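PDB 5KP7: CurD from Moorea producens 3L, which probably catalyses a 3-hydroxy-3-methylglutaryl synthase-type condensation and binds a 4'-phosphopantetheine arm in its pocket. Local coordinates for residues D263-F268 against K293-A298; F268-F273 against A331-N336; N250-Y255 against R286-R291. The protein carries 3 engineered substitutions. All coordinates share one frame; numbering follows the deposited sequence.

Interaction 1: D263-F268 against K293-A298; sequences DYRESF and KRAKPA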
loop_
_atom_site.group_PDB
_atom_site.type_symbol
_atom_site.label_atom_id
_atom_site.label_comp_id
_atom_site.label_asym_id
_atom_site.label_seq_id
_atom_site.Cartn_x
_atom_site.Cartn_y
_atom_site.Cartn_z
ATOM N N ASP A 263 -4.609 24.173 2.980
ATOM C CA ASP A 263 -5.753 23.935 2.099
ATOM C C ASP A 263 -5.533 22.651 1.326
ATOM O O ASP A 263 -4.466 22.470 0.770
ATOM C CB ASP A 263 -5.931 25.105 1.125
ATOM C CG ASP A 263 -7.182 24.965 0.289
ATOM O OD1 ASP A 263 -8.228 25.525 0.712
ATOM O OD2 ASP A 263 -7.135 24.306 -0.764
ATOM N N TYR A 264 -6.534 21.774 1.294
ATOM C CA TYR A 264 -6.365 20.453 0.704
ATOM C C TYR A 264 -6.071 20.504 -0.802
ATOM O O TYR A 264 -5.396 19.629 -1.303
ATOM C CB TYR A 264 -7.586 19.591 0.964
ATOM C CG TYR A 264 -7.442 18.148 0.590
ATOM C CD1 TYR A 264 -6.654 17.269 1.360
ATOM C CD2 TYR A 264 -8.126 17.628 -0.487
ATOM C CE1 TYR A 264 -6.518 15.937 1.018
ATOM C CE2 TYR A 264 -8.012 16.290 -0.828
ATOM C CZ TYR A 264 -7.218 15.455 -0.054
ATOM O OH TYR A 264 -7.095 14.129 -0.362
ATOM N N ARG A 265 -6.575 21.518 -1.500
ATOM C CA ARG A 265 -6.208 21.712 -2.906
ATOM C C ARG A 265 -4.941 22.528 -3.047
ATOM O O ARG A 265 -4.020 22.123 -3.737
ATOM C CB ARG A 265 -7.323 22.379 -3.708
ATOM C CG ARG A 265 -6.943 22.542 -5.179
ATOM C CD ARG A 265 -8.124 22.757 -6.109
ATOM N NE ARG A 265 -9.137 23.614 -5.524
ATOM C CZ ARG A 265 -10.459 23.533 -5.751
ATOM N NH1 ARG A 265 -10.993 22.616 -6.580
ATOM N NH2 ARG A 265 -11.270 24.389 -5.136
ATOM N N GLU A 266 -4.892 23.684 -2.407
ATOM C CA GLU A 266 -3.832 24.654 -2.697
ATOM C C GLU A 266 -2.467 24.340 -2.114
ATOM O O GLU A 266 -1.470 24.753 -2.683
ATOM C CB GLU A 266 -4.247 26.076 -2.258
ATOM C CG GLU A 266 -5.501 26.578 -2.940
ATOM C CD GLU A 266 -5.366 26.584 -4.452
ATOM O OE1 GLU A 266 -4.392 27.188 -4.972
ATOM O OE2 GLU A 266 -6.230 25.987 -5.138
ATOM N N SER A 267 -2.400 23.622 -0.991
ATOM C CA SER A 267 -1.128 23.413 -0.316
ATOM C C SER A 267 -0.344 22.227 -0.828
ATOM O O SER A 267 0.824 22.105 -0.507
ATOM C CB SER A 267 -1.354 23.248 1.187
ATOM O OG SER A 267 -1.993 24.419 1.678
ATOM N N PHE A 268 -0.987 21.324 -1.567
ATOM C CA PHE A 268 -0.350 20.076 -1.992
ATOM C C PHE A 268 -0.384 20.018 -3.504
ATOM O O PHE A 268 -1.449 20.010 -4.105
ATOM C CB PHE A 268 -1.050 18.855 -1.372
ATOM C CG PHE A 268 -1.153 18.947 0.110
ATOM C CD1 PHE A 268 -0.034 18.761 0.897
ATOM C CD2 PHE A 268 -2.354 19.304 0.716
ATOM C CE1 PHE A 268 -0.105 18.887 2.266
ATOM C CE2 PHE A 268 -2.429 19.452 2.084
ATOM C CZ PHE A 268 -1.303 19.233 2.868
ATOM N N LYS A 293 -13.716 21.006 -0.059
ATOM C CA LYS A 293 -13.697 22.064 -1.065
ATOM C C LYS A 293 -15.053 22.288 -1.755
ATOM O O LYS A 293 -15.182 23.241 -2.527
ATOM C CB LYS A 293 -12.609 21.737 -2.095
ATOM C CG LYS A 293 -11.187 21.661 -1.542
ATOM C CD LYS A 293 -10.670 22.923 -0.863
ATOM C CE LYS A 293 -10.645 24.121 -1.819
ATOM N NZ LYS A 293 -10.153 25.359 -1.156
ATOM N N ARG A 294 -16.055 21.449 -1.469
ATOM C CA ARG A 294 -17.365 21.490 -2.156
ATOM C C ARG A 294 -17.241 21.473 -3.673
ATOM O O ARG A 294 -18.007 22.146 -4.399
ATOM C CB ARG A 294 -18.159 22.716 -1.706
ATOM C CG ARG A 294 -18.307 22.793 -0.204
ATOM C CD ARG A 294 -18.661 24.200 0.227
ATOM N NE ARG A 294 -19.440 24.151 1.460
ATOM C CZ ARG A 294 -20.751 23.895 1.535
ATOM N NH1 ARG A 294 -21.486 23.661 0.436
ATOM N NH2 ARG A 294 -21.340 23.875 2.730
ATOM N N ALA A 295 -16.272 20.697 -4.162
ATOM C CA ALA A 295 -15.937 20.696 -5.579
ATOM C C ALA A 295 -16.973 19.905 -6.359
ATOM O O ALA A 295 -17.563 18.958 -5.831
ATOM C CB ALA A 295 -14.555 20.100 -5.789
ATOM N N LYS A 296 -17.174 20.298 -7.616
ATOM C CA LYS A 296 -18.120 19.635 -8.519
ATOM C C LYS A 296 -17.447 18.408 -9.156
ATOM O O LYS A 296 -16.223 18.333 -9.155
ATOM C CB LYS A 296 -18.560 20.602 -9.601
ATOM C CG LYS A 296 -19.354 21.793 -9.074
ATOM C CD LYS A 296 -19.533 22.881 -10.128
ATOM C CE LYS A 296 -20.233 22.376 -11.390
ATOM N NZ LYS A 296 -20.601 23.495 -12.305
ATOM N N PRO A 297 -18.241 17.447 -9.690
ATOM C CA PRO A 297 -17.646 16.174 -10.164
ATOM C C PRO A 297 -16.559 16.340 -11.247
ATOM O O PRO A 297 -15.509 15.710 -11.136
ATOM C CB PRO A 297 -18.855 15.400 -10.722
ATOM C CG PRO A 297 -20.028 15.954 -9.961
ATOM C CD PRO A 297 -19.719 17.419 -9.784
ATOM N N ALA A 298 -16.776 17.190 -12.255
ATOM C CA ALA A 298 -15.741 17.372 -13.308
ATOM C C ALA A 298 -14.420 17.946 -12.749
ATOM O O ALA A 298 -13.338 17.461 -13.061
ATOM C CB ALA A 298 -16.263 18.205 -14.463
#
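Residues 264-267 follow helical angles without regular helix bonds, with Asp263 just before them. Asp263 and Arg265 reach Lys293 and Ala295, where the chain leaves helical geometry at Arg294 with a positive phi. Lys293 supplies nearly all of its segment's share of the contact. It is bent at chi2 and chi3, near -60° each, and this curl brings its ammonium to the Asp263 carboxylate. Lys293 NZ donates to Asp263 OD1 at 2.7 Å, on the syn lone pair, in a salt bridge. Asp263 OD2 works on its own turn. It accepts from Glu266 N at 2.8 Å on its anti side, close to the carboxylate plane, and from Arg265 N at 2.9 Å from above that plane. Three donors thus hold the carboxylate. Arg265 places its guanidinium beside the lysine, with NH2 3.4 Å from Lys293 CE and Lys293 CB over one face. The two cationic groups are close, with Arg265 NH2 4.2 Å from Lys293 NZ. Arg265 NH1 has its own anion, a salt bridge to Glu299 of helix 297-307. With an alanine here in place of Asp263, the Lys293 ammonium would probably lose its mate, and the amides of Arg265 and Glu266 their side-chain acceptor. Ser267 OG accepts from Asp263 N at 2.9 Å and ties the turn back on itself. The arrangement is an Asx turn and Asx motif, here joined by a salt bridge to the link between helices 278-293 and 297-307.

Interaction 2: F268-F273 against A331-N336; sequences FDYLSF and ASTIDN
Thr333 on helix 331-336 meets Tyr270 and Ser272 of strand 270-273, and its two branches divide the work. Its CB points toward the strand and lies 3.8 Å from Ser272 OG. From there OG1 turns to the backbone N side, chi1 -69°, and comes to 2.8 Å from Ser272 OG. The two hydroxyls do not stand alone. Ser329 O, one turn back in the helix, is a second acceptor within reach of the Thr333 hydroxyl, and Ser272 OG hydrogen-bonds to Ser329 OG, so the buried oxygens form a small polar cluster. The other branch, the methyl CG2, is anti to the backbone N and runs to the tyrosine. It touches Tyr270 CB at 3.5 Å and Tyr270 CG at 3.7 Å, so it meets the root of the aromatic side chain, obliquely to the ring. The far end of Tyr270 goes elsewhere, with its OH hydrogen-bonded to Asp338 N and its ring against Phe339. At the end of the helix, Asn336 ND2 donates to Ser332 O at 2.9 Å, tilted from the carbonyl plane. The strand and helix axes approach to 9.0 Å, with N-to-C directions 148° apart. Strand 270-273 is the outer neighbour of the parallel strand 343-351, with backbone bonds from Tyr270 and Ser272 to Gly346. Helix 325-336 packs over this pair, and Thr333 also touches Ile345, as in a beta-alpha-beta crossover.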
loop_
_atom_site.group_PDB
_atom_site.type_symbol
_atom_site.label_atom_id
_atom_site.label_comp_id
_atom_site.label_asym_id
_atom_site.label_seq_id
_atom_site.Cartn_x
_atom_site.Cartn_y
_atom_site.Cartn_z
ATOM N N PHE A 268 -0.987 21.324 -1.567
ATOM C CA PHE A 268 -0.350 20.076 -1.992
ATOM C C PHE A 268 -0.384 20.018 -3.504
ATOM O O PHE A 268 -1.449 20.010 -4.105
ATOM C CB PHE A 268 -1.050 18.855 -1.372
ATOM C CG PHE A 268 -1.153 18.947 0.110
ATOM C CD1 PHE A 268 -0.034 18.761 0.897
ATOM C CD2 PHE A 268 -2.354 19.304 0.716
ATOM C CE1 PHE A 268 -0.105 18.887 2.266
ATOM C CE2 PHE A 268 -2.429 19.452 2.084
ATOM C CZ PHE A 268 -1.303 19.233 2.868
ATOM N N ASP A 269 0.789 20.008 -4.108
ATOM C CA ASP A 269 0.904 19.807 -5.564
ATOM C C ASP A 269 0.526 18.419 -6.011
ATOM O O ASP A 269 -0.037 18.247 -7.112
ATOM C CB ASP A 269 2.312 20.138 -6.009
ATOM C CG ASP A 269 2.661 21.563 -5.712
ATOM O OD1 ASP A 269 2.039 22.449 -6.324
ATOM O OD2 ASP A 269 3.494 21.817 -4.829
ATOM N N TYR A 270 0.845 17.424 -5.177
ATOM C CA TYR A 270 0.472 16.028 -5.413
ATOM C C TYR A 270 0.012 15.406 -4.100
ATOM O O TYR A 270 0.345 15.920 -3.021
ATOM C CB TYR A 270 1.658 15.233 -5.966
ATOM C CG TYR A 270 2.106 15.768 -7.298
ATOM C CD1 TYR A 270 1.402 15.471 -8.455
ATOM C CD2 TYR A 270 3.175 16.633 -7.379
ATOM C CE1 TYR A 270 1.778 16.001 -9.674
ATOM C CE2 TYR A 270 3.570 17.176 -8.603
ATOM C CZ TYR A 270 2.868 16.864 -9.747
ATOM O OH TYR A 270 3.213 17.433 -10.970
ATOM N N LEU A 271 -0.746 14.324 -4.216
ATOM C CA LEU A 271 -1.181 13.514 -3.075
ATOM C C LEU A 271 -0.869 12.060 -3.347
ATOM O O LEU A 271 -1.207 11.539 -4.413
ATOM C CB LEU A 271 -2.682 13.686 -2.862
ATOM C CG LEU A 271 -3.139 15.091 -2.488
ATOM C CD1 LEU A 271 -4.638 15.196 -2.684
ATOM C CD2 LEU A 271 -2.738 15.475 -1.071
ATOM N N SER A 272 -0.186 11.415 -2.389
ATOM C CA SER A 272 0.121 9.986 -2.429
ATOM C C SER A 272 -0.597 9.295 -1.284
ATOM O O SER A 272 -0.697 9.868 -0.176
ATOM C CB SER A 272 1.625 9.732 -2.333
ATOM O OG SER A 272 2.195 9.740 -3.652
ATOM N N PHE A 273 -1.108 8.101 -1.558
ATOM C CA PHE A 273 -1.965 7.387 -0.595
ATOM C C PHE A 273 -1.509 5.943 -0.486
ATOM O O PHE A 273 -1.013 5.365 -1.473
ATOM C CB PHE A 273 -3.400 7.329 -1.127
ATOM C CG PHE A 273 -4.132 8.668 -1.238
ATOM C CD1 PHE A 273 -3.911 9.511 -2.310
ATOM C CD2 PHE A 273 -5.136 9.000 -0.340
ATOM C CE1 PHE A 273 -4.654 10.684 -2.449
ATOM C CE2 PHE A 273 -5.883 10.172 -0.467
ATOM C CZ PHE A 273 -5.606 11.032 -1.520
ATOM N N ALA A 331 7.354 7.374 -4.796
ATOM C CA ALA A 331 8.323 7.219 -5.865
ATOM C C ALA A 331 7.640 7.418 -7.244
ATOM O O ALA A 331 8.202 8.041 -8.149
ATOM C CB ALA A 331 8.948 5.850 -5.818
ATOM N N SER A 332 6.420 6.882 -7.368
ATOM C CA SER A 332 5.639 7.036 -8.602
ATOM C C SER A 332 5.247 8.486 -8.881
ATOM O O SER A 332 5.322 8.950 -10.027
ATOM C CB SER A 332 4.416 6.139 -8.541
ATOM O OG SER A 332 3.789 6.043 -9.816
ATOM N N THR A 333 4.819 9.193 -7.847
ATOM C CA THR A 333 4.522 10.617 -7.965
ATOM C C THR A 333 5.749 11.407 -8.479
ATOM O O THR A 333 5.640 12.237 -9.378
ATOM C CB THR A 333 4.072 11.163 -6.614
ATOM O OG1 THR A 333 2.783 10.619 -6.275
ATOM C CG2 THR A 333 3.968 12.671 -6.641
ATOM N N ILE A 334 6.911 11.129 -7.895
ATOM C CA ILE A 334 8.142 11.843 -8.259
ATOM C C ILE A 334 8.514 11.586 -9.719
ATOM O O ILE A 334 8.786 12.532 -10.481
ATOM C CB ILE A 334 9.313 11.473 -7.327
ATOM C CG1 ILE A 334 8.989 11.968 -5.919
ATOM C CG2 ILE A 334 10.632 12.100 -7.821
ATOM C CD1 ILE A 334 9.882 11.434 -4.845
ATOM N N ASP A 335 8.511 10.318 -10.128
ATOM C CA ASP A 335 8.861 9.979 -11.511
ATOM C C ASP A 335 7.861 10.457 -12.562
ATOM O O ASP A 335 8.252 10.863 -13.675
ATOM C CB ASP A 335 9.043 8.475 -11.662
ATOM C CG ASP A 335 10.381 7.995 -11.174
ATOM O OD1 ASP A 335 11.229 8.808 -10.711
ATOM O OD2 ASP A 335 10.555 6.765 -11.209
ATOM N N ASN A 336 6.576 10.415 -12.215
ATOM C CA ASN A 336 5.523 10.653 -13.198
ATOM C C ASN A 336 4.881 12.038 -13.170
ATOM O O ASN A 336 4.211 12.415 -14.135
ATOM C CB ASN A 336 4.468 9.545 -13.063
ATOM C CG ASN A 336 5.038 8.197 -13.422
ATOM O OD1 ASN A 336 5.349 7.944 -14.586
ATOM N ND2 ASN A 336 5.222 7.351 -12.442
#

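Interaction 3: N250-Y255 against R286-R291; sequences NAYRHY and RNMMRR. With SO4 (sulfate ion), chain D.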
loop_
_atom_site.group_PDB
_atom_site.type_symbol
_atom_site.label_atom_id
_atom_site.label_comp_id
_atom_site.label_asym_id
_atom_site.label_seq_id
_atom_site.Cartn_x
_atom_site.Cartn_y
_atom_site.Cartn_z
ATOM N N ASN A 250 -10.115 12.048 9.323
ATOM C CA ASN A 250 -9.732 12.439 10.689
ATOM C C ASN A 250 -8.231 12.664 10.851
ATOM O O ASN A 250 -7.833 13.570 11.568
ATOM C CB ASN A 250 -10.262 11.446 11.739
ATOM C CG ASN A 250 -11.736 11.611 12.016
ATOM O OD1 ASN A 250 -12.145 12.577 12.641
ATOM N ND2 ASN A 250 -12.543 10.672 11.573
ATOM N N ALA A 251 -7.399 11.876 10.189
ATOM C CA ALA A 251 -5.958 12.156 10.210
ATOM C C ALA A 251 -5.617 13.513 9.572
ATOM O O ALA A 251 -4.798 14.285 10.086
ATOM C CB ALA A 251 -5.184 11.024 9.556
ATOM N N TYR A 252 -6.249 13.794 8.446
ATOM C CA TYR A 252 -6.059 15.085 7.793
ATOM C C TYR A 252 -6.564 16.233 8.681
ATOM O O TYR A 252 -5.904 17.263 8.768
ATOM C CB TYR A 252 -6.694 15.147 6.397
ATOM C CG TYR A 252 -6.434 16.492 5.744
ATOM C CD1 TYR A 252 -5.163 16.809 5.260
ATOM C CD2 TYR A 252 -7.431 17.471 5.668
ATOM C CE1 TYR A 252 -4.882 18.050 4.731
ATOM C CE2 TYR A 252 -7.151 18.706 5.128
ATOM C CZ TYR A 252 -5.881 18.985 4.661
ATOM O OH TYR A 252 -5.637 20.231 4.100
ATOM N N ARG A 253 -7.696 16.047 9.360
ATOM C CA ARG A 253 -8.213 17.093 10.266
ATOM C C ARG A 253 -7.189 17.407 11.344
ATOM O O ARG A 253 -6.976 18.563 11.676
ATOM C CB ARG A 253 -9.540 16.693 10.908
ATOM C CG ARG A 253 -10.038 17.751 11.902
ATOM C CD ARG A 253 -11.483 17.592 12.351
ATOM N NE ARG A 253 -12.398 17.561 11.207
ATOM C CZ ARG A 253 -13.111 16.500 10.805
ATOM N NH1 ARG A 253 -13.070 15.338 11.446
ATOM N NH2 ARG A 253 -13.901 16.618 9.745
ATOM N N HIS A 254 -6.551 16.367 11.889
ATOM C CA HIS A 254 -5.532 16.543 12.924
ATOM C C HIS A 254 -4.341 17.343 12.375
ATOM O O HIS A 254 -3.838 18.274 13.025
ATOM C CB HIS A 254 -5.118 15.170 13.475
ATOM C CG HIS A 254 -4.292 15.224 14.717
ATOM N ND1 HIS A 254 -3.307 14.303 14.998
ATOM C CD2 HIS A 254 -4.292 16.092 15.752
ATOM C CE1 HIS A 254 -2.756 14.578 16.159
ATOM N NE2 HIS A 254 -3.336 15.670 16.640
ATOM N N TYR A 255 -3.926 17.023 11.151
ATOM C CA TYR A 255 -2.862 17.780 10.497
ATOM C C TYR A 255 -3.291 19.256 10.309
ATOM O O TYR A 255 -2.522 20.179 10.612
ATOM C CB TYR A 255 -2.526 17.107 9.175
ATOM C CG TYR A 255 -1.509 17.782 8.291
ATOM C CD1 TYR A 255 -1.855 18.901 7.542
ATOM C CD2 TYR A 255 -0.221 17.245 8.124
ATOM C CE1 TYR A 255 -0.941 19.508 6.690
ATOM C CE2 TYR A 255 0.693 17.832 7.269
ATOM C CZ TYR A 255 0.330 18.965 6.544
ATOM O OH TYR A 255 1.229 19.569 5.682
ATOM N N ARG A 286 -12.106 11.802 -3.971
ATOM C CA ARG A 286 -13.395 12.416 -4.307
ATOM C C ARG A 286 -14.138 12.807 -3.023
ATOM O O ARG A 286 -14.638 13.932 -2.898
ATOM C CB ARG A 286 -14.232 11.456 -5.139
ATOM C CG ARG A 286 -15.660 11.928 -5.464
ATOM C CD ARG A 286 -16.550 10.712 -5.715
ATOM N NE ARG A 286 -16.060 9.984 -6.836
ATOM C CZ ARG A 286 -15.879 8.670 -6.968
ATOM N NH1 ARG A 286 -16.247 7.759 -6.074
ATOM N NH2 ARG A 286 -15.358 8.267 -8.117
ATOM N N ASN A 287 -14.157 11.898 -2.046
ATOM C CA ASN A 287 -14.829 12.182 -0.774
ATOM C C ASN A 287 -14.199 13.383 -0.059
ATOM O O ASN A 287 -14.897 14.282 0.434
ATOM C CB ASN A 287 -14.801 10.932 0.109
ATOM C CG ASN A 287 -15.606 11.090 1.383
ATOM O OD1 ASN A 287 -15.094 10.846 2.482
ATOM N ND2 ASN A 287 -16.864 11.445 1.246
ATOM N N MET A 288 -12.872 13.414 -0.019
ATOM C CA MET A 288 -12.176 14.543 0.578
ATOM C C MET A 288 -12.453 15.879 -0.128
ATOM O O MET A 288 -12.712 16.894 0.530
ATOM C CB MET A 288 -10.668 14.301 0.604
ATOM C CG MET A 288 -10.239 13.120 1.484
ATOM S SD MET A 288 -10.312 13.478 3.249
ATOM C CE MET A 288 -8.823 14.448 3.412
ATOM N N MET A 289 -12.373 15.874 -1.462
ATOM C CA MET A 289 -12.637 17.090 -2.257
ATOM C C MET A 289 -14.091 17.581 -2.097
ATOM O O MET A 289 -14.319 18.790 -1.959
ATOM C CB MET A 289 -12.299 16.875 -3.732
ATOM C CG MET A 289 -10.800 16.760 -4.033
ATOM S SD MET A 289 -9.878 18.285 -3.756
ATOM C CE MET A 289 -10.412 19.290 -5.135
ATOM N N ARG A 290 -15.050 16.657 -2.108
ATOM C CA ARG A 290 -16.485 17.004 -1.917
ATOM C C ARG A 290 -16.677 17.688 -0.550
ATOM O O ARG A 290 -17.313 18.737 -0.467
ATOM C CB ARG A 290 -17.345 15.729 -2.052
ATOM C CG ARG A 290 -18.858 15.835 -2.245
ATOM C CD ARG A 290 -19.447 14.504 -2.794
ATOM N NE ARG A 290 -18.927 13.325 -2.069
ATOM C CZ ARG A 290 -18.745 12.081 -2.564
ATOM N NH1 ARG A 290 -19.082 11.756 -3.818
ATOM N NH2 ARG A 290 -18.229 11.134 -1.775
ATOM N N ARG A 291 -16.106 17.125 0.508
ATOM C CA ARG A 291 -16.332 17.643 1.866
ATOM C C ARG A 291 -15.523 18.920 2.157
ATOM O O ARG A 291 -16.071 19.906 2.675
ATOM C CB ARG A 291 -16.040 16.564 2.899
ATOM C CG ARG A 291 -16.509 16.903 4.323
ATOM C CD ARG A 291 -16.135 15.803 5.306
ATOM N NE ARG A 291 -14.769 15.374 5.043
ATOM C CZ ARG A 291 -13.648 15.958 5.492
ATOM N NH1 ARG A 291 -13.680 17.016 6.319
ATOM N NH2 ARG A 291 -12.470 15.457 5.112
HETATM S S SO4 D . 2.492 23.516 4.465
HETATM O O1 SO4 D . 1.706 22.266 4.568
HETATM O O2 SO4 D . 3.872 23.289 4.965
HETATM O O3 SO4 D . 1.850 24.578 5.270
HETATM O O4 SO4 D . 2.527 23.945 3.050
#
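Tyr252 and Met288 form the close, buried part of this helix-helix contact, and Arg253 and Arg291 its more open side. The CA atoms of Tyr252 and Met288 are the nearest pair of the two segments, 9.5 Å apart, so side chains bridge the gap. Met288 bends at chi2 and chi3, about -75° each, which swings its methyl toward the other helix. Met288 CE rests 3.7 Å from Tyr252 CB and reaches the near part of the ring obliquely. The tyrosine ring is also met edge-to-face by Phe358 and Tyr264. On the open side, Arg253 NH2 and Arg291 NH1 come to 3.5 Å. Both are donors and do not bond. The guanidinium planes stand 73° apart. Glu249, outside both segments, forms a salt bridge with Arg253 NH2 and a long, weak ion pair with Arg291 NE. Met288 SD lies in plane at the edge of the Arg291 guanidinium. Away from the contact, Tyr255 OH donates at 3.0 Å to O1 of a sulfate ion that probably came from the crystallisation liquor. The chemistry implies that apolar contact joins the helices, while the arginine pair is probably tolerated because Glu249 offsets its charge.

Overall arrangement
From the N terminus, helix 237-258 brings in 250-255, the first half of interaction 3. The loop after it supplies 263-268 for interaction 1, and strand 270-273 follows for interaction 2, sharing Phe268. Helix 278-293 then closes interaction 3, the following link 293-298 closes interaction 1, and helix 325-336 closes interaction 2 last. The loops open and close in the order 3, 1, 2, so each pair crosses and none nests. Tyr264 joins them: its ring packs on Met288 and its OH on Leu271 and Phe273. Together they tie helices 237-258, 278-293 and 325-336 to the edge of the sheet.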